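Local coordinates for glutathione transferase (Phanerochaete chrysosporium, PDB 4F0C), which transfers glutathione to electrophilic compounds as a fungal Ure2p-class glutathione transferase and binds oxidized glutathione disulfide, at the interface of chains A and B. Residues are numbered along the deposited sequence; one frame, centred on the assembly and turned at random. Chains: chain A/B, Glutathione transferase.

Contact 1: the interface of chains A and B. Residues chain A 105, 108, 154; chain B 54, 72.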
# COMPACT_ATOMS: atom_id res chain seq x y z
N TRP A 105 -8.32 -1.72 -5.58
CA TRP A 105 -8.01 -0.35 -5.98
C TRP A 105 -7.41 0.46 -4.83
O TRP A 105 -6.53 1.28 -5.06
CB TRP A 105 -9.24 0.34 -6.60
CG TRP A 105 -9.43 -0.15 -8.03
CD1 TRP A 105 -10.32 -1.10 -8.46
CD2 TRP A 105 -8.67 0.25 -9.17
NE1 TRP A 105 -10.18 -1.29 -9.82
CE2 TRP A 105 -9.16 -0.47 -10.28
CE3 TRP A 105 -7.63 1.19 -9.36
CZ2 TRP A 105 -8.65 -0.31 -11.58
CZ3 TRP A 105 -7.10 1.35 -10.67
CH2 TRP A 105 -7.61 0.59 -11.75
N PHE A 108 -3.91 -0.50 -4.63
CA PHE A 108 -3.16 0.16 -5.72
C PHE A 108 -2.85 1.62 -5.35
O PHE A 108 -1.73 2.11 -5.54
CB PHE A 108 -3.90 0.06 -7.07
CG PHE A 108 -3.21 0.84 -8.19
CD1 PHE A 108 -1.86 0.68 -8.43
CD2 PHE A 108 -3.91 1.75 -8.96
CE1 PHE A 108 -1.19 1.41 -9.47
CE2 PHE A 108 -3.27 2.48 -10.00
CZ PHE A 108 -1.90 2.30 -10.25
N VAL A 154 -8.42 2.87 -17.69
CA VAL A 154 -9.71 2.36 -17.19
C VAL A 154 -10.82 3.41 -17.16
O VAL A 154 -11.96 3.09 -17.49
CB VAL A 154 -9.61 1.62 -15.79
CG1 VAL A 154 -8.48 0.61 -15.79
CG2 VAL A 154 -9.44 2.59 -14.65
N PRO B 54 -4.57 -3.74 -15.32
CA PRO B 54 -4.27 -2.54 -16.11
C PRO B 54 -2.99 -1.86 -15.64
O PRO B 54 -2.39 -1.14 -16.44
CB PRO B 54 -5.49 -1.63 -15.89
CG PRO B 54 -6.14 -2.14 -14.61
CD PRO B 54 -5.85 -3.63 -14.57
N TRP B 72 -5.81 -8.47 -8.64
CA TRP B 72 -4.39 -8.10 -8.63
C TRP B 72 -4.11 -7.23 -7.39
O TRP B 72 -5.03 -6.98 -6.61
CB TRP B 72 -3.98 -7.46 -9.98
CG TRP B 72 -4.91 -6.29 -10.46
CD1 TRP B 72 -6.05 -6.39 -11.27
CD2 TRP B 72 -4.74 -4.88 -10.20
NE1 TRP B 72 -6.58 -5.11 -11.49
CE2 TRP B 72 -5.80 -4.18 -10.84
CE3 TRP B 72 -3.77 -4.14 -9.49
CZ2 TRP B 72 -5.93 -2.78 -10.79
CZ3 TRP B 72 -3.90 -2.74 -9.43
CH2 TRP B 72 -4.98 -2.08 -10.08

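Contact 2: the interface of chains A and B. Residues chain A 76, 79-80, 83; chain B 96, 100, 103.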
# COMPACT_ATOMS: atom_id res chain seq x y z
N ALA A 76 -6.74 2.07 5.45
CA ALA A 76 -7.46 1.21 6.41
C ALA A 76 -8.48 2.01 7.21
O ALA A 76 -9.56 1.51 7.53
CB ALA A 76 -6.49 0.50 7.35
N LEU A 79 -11.58 2.31 5.12
CA LEU A 79 -12.35 1.07 5.21
C LEU A 79 -13.09 0.96 6.52
O LEU A 79 -14.25 0.54 6.54
CB LEU A 79 -11.42 -0.16 4.98
CG LEU A 79 -11.06 -0.30 3.50
CD1 LEU A 79 -9.78 -1.13 3.33
CD2 LEU A 79 -12.24 -0.95 2.70
N TYR A 80 -12.43 1.31 7.62
CA TYR A 80 -13.04 1.26 8.95
C TYR A 80 -14.29 2.14 8.96
O TYR A 80 -15.37 1.71 9.37
CB TYR A 80 -12.06 1.76 10.03
CG TYR A 80 -12.70 1.91 11.43
CD1 TYR A 80 -12.83 0.81 12.29
CD2 TYR A 80 -13.17 3.15 11.87
CE1 TYR A 80 -13.43 0.94 13.57
CE2 TYR A 80 -13.78 3.30 13.14
CZ TYR A 80 -13.90 2.20 13.97
OH TYR A 80 -14.47 2.34 15.22
N GLU A 83 -17.13 0.64 6.70
CA GLU A 83 -17.72 -0.57 7.26
C GLU A 83 -18.69 -0.25 8.40
O GLU A 83 -19.80 -0.80 8.49
CB GLU A 83 -16.61 -1.54 7.71
CG GLU A 83 -16.00 -2.28 6.52
CD GLU A 83 -16.93 -3.37 5.97
OE1 GLU A 83 -16.75 -3.78 4.81
OE2 GLU A 83 -17.83 -3.81 6.71
N PHE B 96 -15.05 -8.35 13.30
CA PHE B 96 -14.77 -7.08 12.64
C PHE B 96 -13.51 -6.40 13.19
O PHE B 96 -12.63 -5.99 12.41
CB PHE B 96 -15.94 -6.09 12.75
CG PHE B 96 -15.56 -4.72 12.28
CD1 PHE B 96 -15.38 -4.48 10.93
CD2 PHE B 96 -15.27 -3.72 13.19
CE1 PHE B 96 -14.98 -3.22 10.47
CE2 PHE B 96 -14.87 -2.47 12.74
CZ PHE B 96 -14.73 -2.22 11.37
N ILE B 100 -10.28 -5.57 10.70
CA ILE B 100 -9.83 -4.25 10.30
C ILE B 100 -8.37 -4.03 10.70
O ILE B 100 -7.60 -3.35 9.98
CB ILE B 100 -10.74 -3.13 10.80
CG1 ILE B 100 -10.37 -1.79 10.11
CG2 ILE B 100 -10.75 -3.04 12.37
CD1 ILE B 100 -10.57 -1.81 8.58
N THR B 103 -6.22 -5.86 8.29
CA THR B 103 -6.17 -5.02 7.09
C THR B 103 -5.21 -3.83 7.24
O THR B 103 -4.46 -3.49 6.32
CB THR B 103 -7.58 -4.58 6.67
OG1 THR B 103 -8.28 -5.74 6.26
CG2 THR B 103 -7.57 -3.60 5.50

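Contact 1: the interface of chains A and B
B:Trp72 reaches across to A:Trp105 and A:Phe108 with the outer rim of its indole, and the aromatic contacts described here involve this ring. Against A:Trp105 the two six-membered rings meet edge to face: their planes stand 81° apart and their centroids 5.1 Å. The rim carbon CZ2 of B:Trp72 lies over one face of the A:Trp105 ring, offset from its middle, and comes within 3.8 Å of CZ2 of A:Trp105. Such a meeting probably sets the slightly positive C-H rim of one indole against the electron-rich face of the other; tryptophan suits both places because its wide indole offers a long C-H edge as well as a broad face.

Next along the same edge sits A:Phe108, which offers the root of its side chain more than its far end. Its CB is 3.7 Å from CZ3 of B:Trp72, and CG lies in the plane of the indole at its edge. With CG in B:Trp72 held between the backbone N and the carbonyl carbon (chi1 50°), the indole points its benzo edge at the two helix residues. Were B:Trp72 replaced by an alanine, the face of A:Trp105 and the CB of A:Phe108 would probably lose their partner and a gap would open between the subunits.

Aliphatic packing adds a second kind of contact. CG1 of A:Val154 touches the rigid pyrrolidine ring of B:Pro54, 3.7 Å from its CB, a small methyl against a compact ring.

In the fold, A:Trp105 and A:Phe108 lie one turn apart on helix 96-126 and A:Val154 near the end of helix 134-155, whereas B:Trp72 closes strand 69-72 and B:Pro54 lies in a loop of the partner's N-terminal domain.

Contact 2: the interface of chains A and B
Two helices meet here, one from each subunit: helix 74-85 of chain A, in the thioredoxin-like N-terminal domain, and the start of helix 96-126 of chain B, the long helix that leads into the all-helical part. A:Ala76, A:Leu79, A:Tyr80 and A:Glu83 recur at helical spacing and so line one side of their helix, as B:Phe96, B:Ile100 and B:Thr103 do on theirs.

The far end of the B:Phe96 ring fits between A:Tyr80 and A:Glu83. Its CZ is 3.7 Å from CD1 of A:Tyr80; the two side chains run across each other at about a right angle, yet their rings meet rim to rim, neither stacked nor edge to face. CE1 of B:Phe96 comes 3.6 Å from CB of A:Glu83, which abuts the rim from a position tilted off the ring plane. The aliphatic base of glutamate thus makes an apolar contact while the chain bends at its second torsion (chi2 -74°) and the carboxylate lies farther off. Within chain B, CG2 of B:Ile100 backs one face of the phenylalanine ring, offset toward its rim.

B:Ile100 extends CG1 anti to its backbone N (chi1 -169°), which carries the terminal methyl CD1 onto the opposite helix, 3.6 Å from the backbone O of A:Ala76 and 4.0 Å from CB of A:Leu79. The small side chain of alanine probably allows this close approach. CG1 of B:Ile100 also packs 3.9 Å from CB of A:Tyr80. Farther along, CD1 of A:Leu79 meets the methyl CG2 of B:Thr103 at 4.0 Å.

Largely through apolar side-chain groups, the contact joins the N-terminal domain of one subunit to the helical domain of the other and probably helps to hold the dimer together.

About 20 Å separate the C-alpha centres of contact 1 and contact 2. Both use helix 96-126, but from opposite chains: chain A supplies it to contact 1 and chain B to contact 2, at an earlier stretch of the helix. Strand 69-72, used in contact 1, is followed closely in sequence by helix 74-85, used in contact 2. Because the interface is two-fold symmetric, each contact recurs with the chains exchanged, so the N-terminal domain of each subunit is met by helical elements of the other at both places. This reciprocal pairing fits the dimer usual for glutathione transferases.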